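PDB 6SLN: RagA protein from Porphyromonas gingivalis, which probably imports nutrients across the bacterial outer membrane as a TonB-dependent beta-barrel receptor with an internal plug domain. Local coordinates for residues S135-A140 with N981-S986; A340-N345 with R377-F382; N748-V753 with A852-L857; Y794-A799 with D831-I836; N931-Y936 with R953-A958. One frame throughout, in Å; residues are numbered along the deposited sequence.

Interaction 1. Residues S135-A140 with N981-S986; sequences SGDPTA and NQYPNS
A loop of the plug domain, S135-A140, here meets the loop that leads into the last barrel strand. One nearly straight backbone bond joins them, G136 N giving its hydrogen to Y983 O at 2.7 Å from above the carbonyl plane. With no side chain to hold the backbones apart, G136 CA comes to 3.1 Å from P984 O. The Y983 ring, its CG anti to the backbone N (chi1 -165°), lies against the next peptide: D137 N sits 3.4 Å above the ring plane, toward the rim, and D137 CB makes a CH-pi contact over the face. Two small turns fix the plug side of this meeting. S135 OG accepts from D137 N at 3.2 Å in an ST turn, while D137 OD1 closes an Asx turn by taking T139 N at 2.8 Å with its anti lone pair. T139 OG1 grips the same oxygen from above the carboxylate plane. The other ends reach barrel loops, Y983 OH bonding A340 N and D137 OD2 bonding A379 N.

Interaction 2. Residues A340-N345 with R377-F382; sequences AREPAN and RSADYF
The clearest bonds lie where two neighbouring antiparallel barrel strands, 345-360 and 363-377, run out into loops. N345 and R377 form a hydrogen-bonded antiparallel pair, with R377 N to N345 O at 3.0 Å, almost straight and in the carbonyl plane, and N345 N to R377 O at 3.1 Å from above the plane. Beside this pair the R377 chain, bent at chi3 (-68°), runs alongside P343 and lays its guanidinium flat against it, P343 CB standing 3.7 Å above the plane and over the centre of the group. Further along, the loops stay together without strand pairing. A344 CB rests near A379 CB, and a water donates to both P343 O and S378 O. E342 extends its carboxylate toward the backbone of D380-F382, where Y381 N makes a weak, bent bond to E342 OE1; the tip of F382 comes to meet that carboxylate, the two planes only 19° apart. Outside, helix 426-432 touches E342 and P343, and A344 packs on P138 of the plug. At the far end of the contact, A340 CB abuts the F382 ring at CZ, 3.4 Å away.

Interaction 3. Residues N748-V753 with A852-L857; sequences NKDWNV and ASWKGL
Two tryptophans on the barrel surface make the apolar centre. The edge of W854 is directed at the face of W751 in a T-shaped pair, the five-membered rings 4.6 Å apart by their centroids and their planes at 65°. The CD1-NE1 edge of W854 does the touching, CD1 3.5 Å from W751 CE2. At its own edge the W751 indole meets a methyl group, CZ3 lying 3.6 Å from A852 CB, and V753 CG2 adds a looser contact to the same methyl. Next to this lies the antiparallel backbone pairing of the two barrel strands, in which S853 N gives a bond to N752 O at 3.0 Å, from above the carbonyl plane; S853 OG adds a weak one to that oxygen. On the polar rim D750 OD1 and K855 NZ stay 5.4 Å apart, opposite charges that probably attract without touching. The contact sits at the ends of barrel strands 752-764 and 844-853 and includes the short connections to their hairpin partners: V753 bonds back to strand 732-746, A852 to strand 857-873, and L857 packs on L934 and Y936 of strand 921-937.

Interaction 4. Residues Y794-A799 with D831-I836; sequences YMAEYA and DLETRI
Y794 lays its ring over the backbone of the opposite strand, E833 C standing 3.8 Å above the ring plane, toward the rim, with T834 N over the same face. With CG anti to the backbone N (chi1 -172°), the ring reaches across to the partner strand. The E833 side chain crosses the tyrosine at about a right angle, and its OE1 lies 3.3 Å from Y794 CE1. The backbones form a short antiparallel ladder in which M795 and T834 are the hydrogen-bonded pair: T834 N to M795 O at 2.9 Å from well above the carbonyl plane, and M795 N to T834 O at 3.2 Å in it. On the side of M795 and T834, the T834 methyl CG2 meets E797 CG at 3.6 Å, and the M795 side chain crosses that of I836 at about a right angle, CG meeting CG1. Strand 833-836 thus joins a small antiparallel sheet separate from the barrel wall; strand 792-802 also pairs there with 783-786 and 807-812, M777 of strand 775-778 touches both Y794 and E833, and R835 makes a cation-pi contact with Y789.

Interaction 5. Residues N931-Y936 with R953-A958; sequences NLKLTY and RVYLMA
Backbone bonds carry this pairing of adjacent antiparallel barrel strands, 921-937 and 951-964. Three hydrogen-bonded pairs, L932 with A958, L934 with L956 and Y936 with V954, supply six N-H...O bonds; L956 N to L934 O and Y936 N to V954 O run nearly along the C=O axis, at 2.7 Å each. Between them K933 faces M957 and T935 faces Y955 as non-hydrogen-bonded pairs, and CA-H...O contacts such as K933 CA to L956 O at 3.2 Å fill in the ladder. Apolar contacts lie on the side of the leucines, where Y936 CB meets V954 CG2 at 4.0 Å; L934 and L956 are on the surface here, consistent with a lipid-facing barrel wall. The opposite side bears K933, T935, Y955 and M957 and looks toward the plug, Y955 touching E112 and M957 touching P114. Polar and aromatic groups meet there. Y955 holds CG in the crowded position between backbone N and carbonyl carbon (chi1 62°), and K933 bends at chi3 (-95°) across it: K933 NZ makes a cation-pi contact 4.2 Å from the Y955 ring centroid, only 9° off the normal.

Followed from the N terminus, the plug loop 135-140 opens interaction 1, which is closed only by 981-986, just before the last barrel strand; the other four contacts all fall within that span. Interaction 2 closes first, around one barrel hairpin, and touches interaction 1 directly through a probable hydrogen bond between T139 OG1 and S378 OG, so plug, early barrel loops and the C-terminal loop come together. Interaction 3 then spans 748 to 857 and encloses interaction 4, which ties up a small sheet off the barrel, the nearest atoms of interactions 3 and 4 being about 40 Å apart. Interaction 5 follows in series and continues the barrel wall beside interaction 3, where L857 packs against T935. None of the loops cross.

Interaction 1. Residues S135-A140 with N981-S986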
# COMPACT_ATOMS: atom_id res chain seq x y z
N SER A 135 -15.98 10.93 24.60
CA SER A 135 -16.78 10.77 23.40
C SER A 135 -17.57 9.47 23.54
O SER A 135 -17.07 8.47 24.06
CB SER A 135 -15.91 10.76 22.13
OG SER A 135 -16.70 10.57 20.95
N GLY A 136 -18.82 9.53 23.12
CA GLY A 136 -19.67 8.35 23.11
C GLY A 136 -19.49 7.50 21.89
O GLY A 136 -20.16 6.48 21.72
N ASP A 137 -18.59 7.93 21.02
CA ASP A 137 -18.20 7.15 19.86
C ASP A 137 -17.82 5.73 20.28
O ASP A 137 -17.00 5.56 21.19
CB ASP A 137 -17.04 7.87 19.18
CG ASP A 137 -16.63 7.21 17.90
OD1 ASP A 137 -16.25 6.00 17.94
OD2 ASP A 137 -16.64 7.93 16.86
N PRO A 138 -18.38 4.69 19.65
CA PRO A 138 -18.11 3.32 20.12
C PRO A 138 -16.65 2.95 20.11
O PRO A 138 -16.25 2.04 20.84
CB PRO A 138 -18.91 2.44 19.14
CG PRO A 138 -19.83 3.35 18.46
CD PRO A 138 -19.22 4.72 18.44
N THR A 139 -15.82 3.63 19.31
CA THR A 139 -14.39 3.37 19.30
C THR A 139 -13.62 4.32 20.19
O THR A 139 -12.40 4.46 20.05
CB THR A 139 -13.82 3.45 17.88
OG1 THR A 139 -14.01 4.77 17.36
CG2 THR A 139 -14.52 2.46 16.98
N ALA A 140 -14.30 4.99 21.11
CA ALA A 140 -13.60 5.89 22.02
C ALA A 140 -13.00 5.10 23.17
O ALA A 140 -13.62 4.18 23.72
CB ALA A 140 -14.55 6.97 22.55
N ASN A 981 -18.86 20.56 20.19
CA ASN A 981 -19.49 19.58 19.32
C ASN A 981 -19.30 18.16 19.85
O ASN A 981 -18.68 17.31 19.18
CB ASN A 981 -18.96 19.70 17.88
CG ASN A 981 -19.77 18.84 16.90
OD1 ASN A 981 -20.99 18.68 17.04
ND2 ASN A 981 -19.09 18.26 15.92
N GLN A 982 -19.83 17.89 21.03
CA GLN A 982 -19.60 16.61 21.67
C GLN A 982 -20.29 15.48 20.91
O GLN A 982 -21.41 15.63 20.41
CB GLN A 982 -20.10 16.63 23.11
CG GLN A 982 -19.60 17.81 23.92
CD GLN A 982 -20.37 17.94 25.22
OE1 GLN A 982 -21.61 17.93 25.24
NE2 GLN A 982 -19.64 18.06 26.33
N TYR A 983 -19.59 14.36 20.79
CA TYR A 983 -20.23 13.07 20.56
C TYR A 983 -20.60 12.57 21.96
O TYR A 983 -19.74 12.03 22.66
CB TYR A 983 -19.30 12.10 19.82
CG TYR A 983 -20.00 10.88 19.24
CD1 TYR A 983 -20.97 10.19 19.97
CD2 TYR A 983 -19.70 10.43 17.96
CE1 TYR A 983 -21.62 9.09 19.46
CE2 TYR A 983 -20.36 9.31 17.43
CZ TYR A 983 -21.32 8.64 18.18
OH TYR A 983 -21.99 7.53 17.68
N PRO A 984 -21.83 12.78 22.41
CA PRO A 984 -22.14 12.52 23.83
C PRO A 984 -22.02 11.04 24.16
O PRO A 984 -22.17 10.18 23.29
CB PRO A 984 -23.59 13.00 23.97
CG PRO A 984 -23.89 13.78 22.69
CD PRO A 984 -23.01 13.22 21.64
N ASN A 985 -21.72 10.75 25.42
CA ASN A 985 -21.82 9.37 25.86
C ASN A 985 -23.27 8.91 25.72
O ASN A 985 -24.20 9.71 25.61
CB ASN A 985 -21.37 9.19 27.31
CG ASN A 985 -19.86 9.07 27.43
OD1 ASN A 985 -19.25 8.12 26.94
ND2 ASN A 985 -19.24 10.05 28.09
N SER A 986 -23.45 7.60 25.71
CA SER A 986 -24.74 7.03 25.37
C SER A 986 -25.39 6.42 26.59
O SER A 986 -24.75 6.18 27.62
CB SER A 986 -24.59 5.98 24.27
OG SER A 986 -23.54 5.10 24.60
O HOH W 1 -20.36 4.64 23.49

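Interaction 2. Residues A340-N345 with R377-F382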
# COMPACT_ATOMS: atom_id res chain seq x y z
N ALA A 340 -24.66 8.41 16.81
CA ALA A 340 -24.66 9.46 15.80
C ALA A 340 -24.86 8.83 14.44
O ALA A 340 -24.44 7.70 14.19
CB ALA A 340 -23.36 10.25 15.82
N ARG A 341 -25.53 9.57 13.55
CA ARG A 341 -25.86 8.99 12.25
C ARG A 341 -24.62 8.84 11.39
O ARG A 341 -24.53 7.89 10.61
CB ARG A 341 -26.91 9.83 11.55
CG ARG A 341 -28.30 9.56 12.04
CD ARG A 341 -29.28 10.13 11.05
NE ARG A 341 -30.60 10.22 11.65
CZ ARG A 341 -31.45 9.20 11.71
NH1 ARG A 341 -31.12 8.02 11.18
NH2 ARG A 341 -32.62 9.36 12.30
N GLU A 342 -23.67 9.78 11.52
CA GLU A 342 -22.29 9.57 11.12
C GLU A 342 -21.84 8.20 11.61
O GLU A 342 -21.80 7.95 12.82
CB GLU A 342 -21.40 10.67 11.69
CG GLU A 342 -20.51 11.32 10.69
CD GLU A 342 -19.59 12.30 11.35
OE1 GLU A 342 -18.36 12.04 11.37
OE2 GLU A 342 -20.10 13.32 11.88
N PRO A 343 -21.55 7.28 10.70
CA PRO A 343 -21.41 5.88 11.10
C PRO A 343 -20.21 5.69 11.99
O PRO A 343 -19.14 6.26 11.76
CB PRO A 343 -21.23 5.16 9.77
CG PRO A 343 -21.91 6.06 8.79
CD PRO A 343 -21.52 7.43 9.24
N ALA A 344 -20.41 4.90 13.04
CA ALA A 344 -19.32 4.54 13.94
C ALA A 344 -19.73 3.26 14.64
O ALA A 344 -20.90 3.02 14.91
CB ALA A 344 -19.01 5.65 14.95
N ASN A 345 -18.74 2.42 14.91
CA ASN A 345 -19.06 1.14 15.51
C ASN A 345 -17.77 0.43 15.89
O ASN A 345 -16.67 0.76 15.41
CB ASN A 345 -19.87 0.27 14.57
CG ASN A 345 -19.30 0.24 13.19
OD1 ASN A 345 -18.36 -0.49 12.92
ND2 ASN A 345 -19.85 1.06 12.30
N ARG A 377 -14.88 1.77 13.22
CA ARG A 377 -15.13 3.01 12.52
C ARG A 377 -15.42 4.11 13.54
O ARG A 377 -16.01 3.87 14.60
CB ARG A 377 -16.30 2.94 11.52
CG ARG A 377 -16.03 3.84 10.32
CD ARG A 377 -17.25 4.39 9.63
NE ARG A 377 -18.03 3.36 8.94
CZ ARG A 377 -18.58 3.52 7.74
NH1 ARG A 377 -18.43 4.66 7.06
NH2 ARG A 377 -19.28 2.52 7.22
N SER A 378 -15.02 5.32 13.17
CA SER A 378 -15.15 6.49 14.03
C SER A 378 -15.80 7.61 13.25
O SER A 378 -15.57 7.76 12.04
CB SER A 378 -13.81 6.94 14.54
OG SER A 378 -13.28 5.89 15.31
N ALA A 379 -16.63 8.36 13.95
CA ALA A 379 -17.25 9.55 13.39
C ALA A 379 -16.25 10.68 13.57
O ALA A 379 -15.90 11.04 14.70
CB ALA A 379 -18.58 9.83 14.07
N ASP A 380 -15.76 11.21 12.46
CA ASP A 380 -14.56 12.03 12.49
C ASP A 380 -14.84 13.48 12.15
O ASP A 380 -14.01 14.15 11.53
CB ASP A 380 -13.51 11.43 11.56
CG ASP A 380 -12.83 10.21 12.18
OD1 ASP A 380 -12.66 10.19 13.42
OD2 ASP A 380 -12.49 9.27 11.44
N TYR A 381 -16.00 13.99 12.54
CA TYR A 381 -16.26 15.41 12.50
C TYR A 381 -16.55 15.98 13.86
O TYR A 381 -16.44 17.20 14.05
CB TYR A 381 -17.42 15.73 11.54
CG TYR A 381 -17.00 15.60 10.09
CD1 TYR A 381 -15.85 16.22 9.63
CD2 TYR A 381 -17.73 14.84 9.20
CE1 TYR A 381 -15.46 16.11 8.32
CE2 TYR A 381 -17.35 14.72 7.88
CZ TYR A 381 -16.20 15.36 7.45
OH TYR A 381 -15.80 15.24 6.14
N PHE A 382 -16.89 15.13 14.82
CA PHE A 382 -17.20 15.57 16.16
C PHE A 382 -16.00 16.27 16.80
O PHE A 382 -14.84 16.01 16.46
CB PHE A 382 -17.66 14.39 17.01
CG PHE A 382 -19.07 13.93 16.66
CD1 PHE A 382 -20.15 14.48 17.30
CD2 PHE A 382 -19.27 12.98 15.68
CE1 PHE A 382 -21.42 14.08 16.98
CE2 PHE A 382 -20.54 12.59 15.35
CZ PHE A 382 -21.62 13.14 16.01
O HOH W 2 -18.21 7.89 10.06

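Interaction 3. Residues N748-V753 with A852-L857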
# COMPACT_ATOMS: atom_id res chain seq x y z
N ASN A 748 -28.89 -12.05 56.01
CA ASN A 748 -30.10 -12.86 56.06
C ASN A 748 -29.97 -14.13 55.21
O ASN A 748 -29.18 -14.16 54.26
CB ASN A 748 -31.31 -12.06 55.56
CG ASN A 748 -32.60 -12.66 55.99
OD1 ASN A 748 -32.92 -13.79 55.64
ND2 ASN A 748 -33.37 -11.89 56.74
N LYS A 749 -30.73 -15.16 55.57
CA LYS A 749 -30.88 -16.37 54.74
C LYS A 749 -32.13 -16.29 53.86
O LYS A 749 -32.94 -17.21 53.75
CB LYS A 749 -30.88 -17.63 55.60
CG LYS A 749 -29.56 -18.39 55.53
CD LYS A 749 -28.65 -18.09 56.71
CE LYS A 749 -27.52 -19.12 56.80
NZ LYS A 749 -26.65 -18.91 58.01
N ASP A 750 -32.26 -15.12 53.23
CA ASP A 750 -33.33 -14.76 52.30
C ASP A 750 -32.90 -13.48 51.58
O ASP A 750 -32.92 -13.40 50.35
CB ASP A 750 -34.66 -14.57 53.03
CG ASP A 750 -35.86 -15.10 52.25
OD1 ASP A 750 -35.87 -16.30 51.90
OD2 ASP A 750 -36.81 -14.32 52.02
N TRP A 751 -32.46 -12.49 52.37
CA TRP A 751 -32.07 -11.16 51.91
C TRP A 751 -30.55 -10.99 51.96
O TRP A 751 -29.85 -11.71 52.67
CB TRP A 751 -32.71 -10.09 52.79
CG TRP A 751 -34.00 -9.56 52.27
CD1 TRP A 751 -35.24 -9.96 52.62
CD2 TRP A 751 -34.17 -8.52 51.28
NE1 TRP A 751 -36.18 -9.25 51.93
CE2 TRP A 751 -35.55 -8.36 51.10
CE3 TRP A 751 -33.30 -7.73 50.54
CZ2 TRP A 751 -36.08 -7.43 50.21
CZ3 TRP A 751 -33.82 -6.81 49.65
CH2 TRP A 751 -35.20 -6.66 49.50
N ASN A 752 -30.05 -10.01 51.20
CA ASN A 752 -28.63 -9.64 51.27
C ASN A 752 -28.45 -8.27 50.62
O ASN A 752 -28.39 -8.16 49.39
CB ASN A 752 -27.76 -10.68 50.59
CG ASN A 752 -26.28 -10.34 50.68
OD1 ASN A 752 -25.90 -9.32 51.25
ND2 ASN A 752 -25.43 -11.20 50.11
N VAL A 753 -28.31 -7.24 51.46
CA VAL A 753 -28.04 -5.88 51.02
C VAL A 753 -26.57 -5.59 51.27
O VAL A 753 -26.08 -5.82 52.38
CB VAL A 753 -28.94 -4.88 51.76
CG1 VAL A 753 -28.85 -3.53 51.12
CG2 VAL A 753 -30.37 -5.37 51.77
N ALA A 852 -29.00 -5.35 46.32
CA ALA A 852 -29.82 -6.29 47.07
C ALA A 852 -30.01 -7.55 46.25
O ALA A 852 -30.15 -7.49 45.02
CB ALA A 852 -31.18 -5.69 47.44
N SER A 853 -30.00 -8.69 46.92
CA SER A 853 -30.35 -9.96 46.32
C SER A 853 -31.43 -10.58 47.17
O SER A 853 -31.27 -10.70 48.39
CB SER A 853 -29.15 -10.88 46.20
OG SER A 853 -28.43 -10.90 47.41
N TRP A 854 -32.54 -10.95 46.53
CA TRP A 854 -33.60 -11.70 47.20
C TRP A 854 -33.27 -13.18 47.20
O TRP A 854 -32.15 -13.57 47.53
CB TRP A 854 -34.94 -11.47 46.53
CG TRP A 854 -35.98 -11.48 47.55
CD1 TRP A 854 -35.86 -11.04 48.83
CD2 TRP A 854 -37.31 -11.97 47.41
NE1 TRP A 854 -37.04 -11.22 49.50
CE2 TRP A 854 -37.95 -11.79 48.65
CE3 TRP A 854 -38.03 -12.54 46.36
CZ2 TRP A 854 -39.27 -12.16 48.87
CZ3 TRP A 854 -39.34 -12.91 46.58
CH2 TRP A 854 -39.95 -12.72 47.82
N LYS A 855 -34.23 -14.02 46.82
CA LYS A 855 -33.92 -15.42 46.54
C LYS A 855 -33.85 -15.56 45.02
O LYS A 855 -34.80 -15.97 44.35
CB LYS A 855 -34.95 -16.35 47.18
CG LYS A 855 -34.36 -17.72 47.56
CD LYS A 855 -35.08 -18.39 48.75
CE LYS A 855 -34.65 -19.85 48.94
NZ LYS A 855 -35.82 -20.81 48.92
N GLY A 856 -32.70 -15.20 44.47
CA GLY A 856 -32.48 -15.24 43.04
C GLY A 856 -32.74 -13.93 42.34
O GLY A 856 -32.31 -13.77 41.19
N LEU A 857 -33.42 -12.99 42.99
CA LEU A 857 -33.67 -11.68 42.41
C LEU A 857 -32.65 -10.68 42.94
O LEU A 857 -32.57 -10.46 44.15
CB LEU A 857 -35.10 -11.22 42.71
CG LEU A 857 -35.67 -10.32 41.61
CD1 LEU A 857 -35.41 -10.94 40.24
CD2 LEU A 857 -37.16 -10.10 41.82

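Interaction 4. Residues Y794-A799 with D831-I836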
# COMPACT_ATOMS: atom_id res chain seq x y z
N TYR A 794 -8.07 30.28 33.04
CA TYR A 794 -7.48 31.60 32.88
C TYR A 794 -8.35 32.37 31.89
O TYR A 794 -8.39 32.03 30.70
CB TYR A 794 -6.03 31.50 32.39
CG TYR A 794 -5.28 32.83 32.37
CD1 TYR A 794 -5.25 33.62 31.21
CD2 TYR A 794 -4.62 33.30 33.50
CE1 TYR A 794 -4.58 34.82 31.18
CE2 TYR A 794 -3.94 34.51 33.49
CZ TYR A 794 -3.92 35.27 32.32
OH TYR A 794 -3.26 36.48 32.29
N MET A 795 -9.04 33.40 32.39
CA MET A 795 -9.96 34.17 31.57
C MET A 795 -10.32 35.45 32.31
O MET A 795 -10.04 35.60 33.50
CB MET A 795 -11.22 33.38 31.22
CG MET A 795 -11.88 32.71 32.41
SD MET A 795 -12.95 31.37 31.88
CE MET A 795 -11.79 30.08 31.48
N ALA A 796 -10.94 36.37 31.58
CA ALA A 796 -11.56 37.52 32.22
C ALA A 796 -12.76 37.05 33.03
O ALA A 796 -13.35 36.00 32.75
CB ALA A 796 -11.98 38.56 31.19
N GLU A 797 -13.09 37.81 34.07
CA GLU A 797 -14.26 37.53 34.89
C GLU A 797 -15.43 38.37 34.37
O GLU A 797 -15.46 39.59 34.55
CB GLU A 797 -13.98 37.83 36.36
CG GLU A 797 -12.80 37.05 36.90
CD GLU A 797 -12.73 37.05 38.41
OE1 GLU A 797 -13.44 37.85 39.05
OE2 GLU A 797 -11.95 36.23 38.95
N TYR A 798 -16.36 37.70 33.70
CA TYR A 798 -17.55 38.34 33.14
C TYR A 798 -18.37 38.96 34.25
O TYR A 798 -18.66 38.30 35.26
CB TYR A 798 -18.37 37.30 32.37
CG TYR A 798 -19.56 37.90 31.67
CD1 TYR A 798 -19.40 38.69 30.54
CD2 TYR A 798 -20.86 37.69 32.15
CE1 TYR A 798 -20.48 39.25 29.91
CE2 TYR A 798 -21.94 38.24 31.52
CZ TYR A 798 -21.75 39.02 30.40
OH TYR A 798 -22.83 39.58 29.77
N ALA A 799 -18.75 40.23 34.09
CA ALA A 799 -19.58 40.88 35.10
C ALA A 799 -21.05 40.80 34.69
O ALA A 799 -21.80 39.94 35.16
CB ALA A 799 -19.15 42.34 35.32
N ASP A 831 -5.77 41.76 28.96
CA ASP A 831 -5.25 42.04 30.28
C ASP A 831 -6.27 41.78 31.38
O ASP A 831 -5.89 41.68 32.55
CB ASP A 831 -4.75 43.47 30.33
CG ASP A 831 -4.02 43.86 29.05
OD1 ASP A 831 -3.22 43.05 28.53
OD2 ASP A 831 -4.25 44.99 28.56
N LEU A 832 -7.56 41.66 31.04
CA LEU A 832 -8.53 41.38 32.09
C LEU A 832 -8.52 39.93 32.54
O LEU A 832 -9.26 39.58 33.46
CB LEU A 832 -9.94 41.74 31.62
CG LEU A 832 -10.08 43.18 31.16
CD1 LEU A 832 -11.31 43.31 30.27
CD2 LEU A 832 -10.15 44.12 32.39
N GLU A 833 -7.70 39.10 31.91
CA GLU A 833 -7.71 37.68 32.21
C GLU A 833 -6.90 37.41 33.46
O GLU A 833 -5.84 38.01 33.67
CB GLU A 833 -7.18 36.90 31.01
CG GLU A 833 -8.03 37.09 29.76
CD GLU A 833 -7.54 36.31 28.57
OE1 GLU A 833 -6.77 35.35 28.75
OE2 GLU A 833 -7.95 36.66 27.44
N THR A 834 -7.42 36.52 34.30
CA THR A 834 -6.90 36.26 35.63
C THR A 834 -6.87 34.76 35.85
O THR A 834 -7.59 34.00 35.20
CB THR A 834 -7.78 36.93 36.69
OG1 THR A 834 -7.41 36.47 37.99
CG2 THR A 834 -9.23 36.56 36.46
N ARG A 835 -6.01 34.31 36.77
CA ARG A 835 -6.09 32.91 37.16
C ARG A 835 -7.37 32.70 37.95
O ARG A 835 -7.73 33.50 38.81
CB ARG A 835 -4.87 32.47 37.96
CG ARG A 835 -4.61 30.97 37.81
CD ARG A 835 -3.98 30.28 39.02
NE ARG A 835 -4.77 30.41 40.24
CZ ARG A 835 -4.57 31.36 41.15
NH1 ARG A 835 -5.32 31.42 42.24
NH2 ARG A 835 -3.60 32.25 40.96
N ILE A 836 -8.05 31.60 37.65
CA ILE A 836 -9.33 31.27 38.27
C ILE A 836 -9.11 30.12 39.24
O ILE A 836 -8.40 29.15 38.93
CB ILE A 836 -10.37 30.92 37.20
CG1 ILE A 836 -10.46 32.07 36.20
CG2 ILE A 836 -11.71 30.56 37.81
CD1 ILE A 836 -11.12 33.32 36.77

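Interaction 5. Residues N931-Y936 with R953-A958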
# COMPACT_ATOMS: atom_id res chain seq x y z
N ASN A 931 -24.39 1.89 36.13
CA ASN A 931 -24.90 0.56 35.88
C ASN A 931 -26.07 0.31 36.81
O ASN A 931 -25.98 0.55 38.01
CB ASN A 931 -23.78 -0.48 36.09
CG ASN A 931 -24.25 -1.89 35.86
OD1 ASN A 931 -24.24 -2.38 34.74
ND2 ASN A 931 -24.64 -2.57 36.94
N LEU A 932 -27.17 -0.15 36.24
CA LEU A 932 -28.30 -0.66 37.00
C LEU A 932 -28.70 -1.98 36.37
O LEU A 932 -28.82 -2.07 35.14
CB LEU A 932 -29.47 0.33 37.02
CG LEU A 932 -30.63 0.04 37.97
CD1 LEU A 932 -30.22 0.16 39.44
CD2 LEU A 932 -31.77 0.99 37.65
N LYS A 933 -28.84 -3.02 37.18
CA LYS A 933 -29.10 -4.35 36.63
C LYS A 933 -30.03 -5.11 37.55
O LYS A 933 -29.73 -5.31 38.73
CB LYS A 933 -27.80 -5.12 36.40
CG LYS A 933 -28.00 -6.54 35.88
CD LYS A 933 -26.72 -7.35 35.93
CE LYS A 933 -25.97 -7.30 34.61
NZ LYS A 933 -25.11 -8.51 34.39
N LEU A 934 -31.17 -5.52 37.01
CA LEU A 934 -32.04 -6.49 37.64
C LEU A 934 -31.70 -7.85 37.05
O LEU A 934 -31.78 -8.04 35.83
CB LEU A 934 -33.50 -6.14 37.41
CG LEU A 934 -34.46 -7.14 38.05
CD1 LEU A 934 -34.45 -6.94 39.55
CD2 LEU A 934 -35.84 -6.98 37.48
N THR A 935 -31.32 -8.80 37.90
CA THR A 935 -30.97 -10.14 37.47
C THR A 935 -31.88 -11.15 38.15
O THR A 935 -32.35 -10.93 39.28
CB THR A 935 -29.51 -10.44 37.78
OG1 THR A 935 -28.71 -9.38 37.23
CG2 THR A 935 -29.07 -11.76 37.16
N TYR A 936 -32.15 -12.25 37.45
CA TYR A 936 -32.92 -13.36 38.00
C TYR A 936 -32.20 -14.67 37.72
O TYR A 936 -32.14 -15.11 36.57
CB TYR A 936 -34.33 -13.40 37.42
CG TYR A 936 -35.20 -14.37 38.17
CD1 TYR A 936 -34.90 -14.70 39.48
CD2 TYR A 936 -36.29 -14.96 37.57
CE1 TYR A 936 -35.68 -15.60 40.19
CE2 TYR A 936 -37.08 -15.85 38.27
CZ TYR A 936 -36.76 -16.17 39.58
OH TYR A 936 -37.52 -17.05 40.30
N ARG A 953 -29.81 -17.64 33.90
CA ARG A 953 -30.09 -16.31 34.42
C ARG A 953 -30.61 -15.42 33.30
O ARG A 953 -30.16 -15.53 32.15
CB ARG A 953 -28.86 -15.63 35.02
CG ARG A 953 -28.13 -16.44 36.06
CD ARG A 953 -26.71 -15.94 36.26
NE ARG A 953 -25.99 -16.87 37.12
CZ ARG A 953 -25.45 -16.55 38.29
NH1 ARG A 953 -25.52 -15.30 38.74
NH2 ARG A 953 -24.82 -17.47 39.01
N VAL A 954 -31.54 -14.54 33.63
CA VAL A 954 -31.93 -13.44 32.77
C VAL A 954 -31.69 -12.15 33.54
O VAL A 954 -31.75 -12.11 34.77
CB VAL A 954 -33.39 -13.53 32.30
CG1 VAL A 954 -33.52 -14.59 31.23
CG2 VAL A 954 -34.32 -13.84 33.49
N TYR A 955 -31.38 -11.08 32.80
CA TYR A 955 -31.14 -9.79 33.43
C TYR A 955 -31.64 -8.67 32.54
O TYR A 955 -31.69 -8.79 31.31
CB TYR A 955 -29.66 -9.56 33.74
CG TYR A 955 -28.74 -9.52 32.54
CD1 TYR A 955 -28.59 -8.38 31.76
CD2 TYR A 955 -27.98 -10.64 32.19
CE1 TYR A 955 -27.72 -8.35 30.66
CE2 TYR A 955 -27.11 -10.62 31.12
CZ TYR A 955 -26.99 -9.49 30.35
OH TYR A 955 -26.12 -9.50 29.28
N LEU A 956 -31.99 -7.57 33.19
CA LEU A 956 -32.35 -6.32 32.55
C LEU A 956 -31.35 -5.26 32.99
O LEU A 956 -31.10 -5.09 34.19
CB LEU A 956 -33.77 -5.92 32.93
CG LEU A 956 -34.72 -5.48 31.82
CD1 LEU A 956 -34.49 -6.34 30.60
CD2 LEU A 956 -36.15 -5.58 32.34
N MET A 957 -30.77 -4.54 32.03
CA MET A 957 -29.63 -3.70 32.35
C MET A 957 -29.74 -2.34 31.69
O MET A 957 -30.22 -2.21 30.56
CB MET A 957 -28.33 -4.38 31.93
CG MET A 957 -27.13 -3.79 32.61
SD MET A 957 -25.70 -4.01 31.62
CE MET A 957 -26.22 -3.10 30.20
N ALA A 958 -29.28 -1.31 32.40
CA ALA A 958 -29.14 0.04 31.86
C ALA A 958 -27.74 0.58 32.16
O ALA A 958 -27.20 0.34 33.24
CB ALA A 958 -30.21 0.98 32.46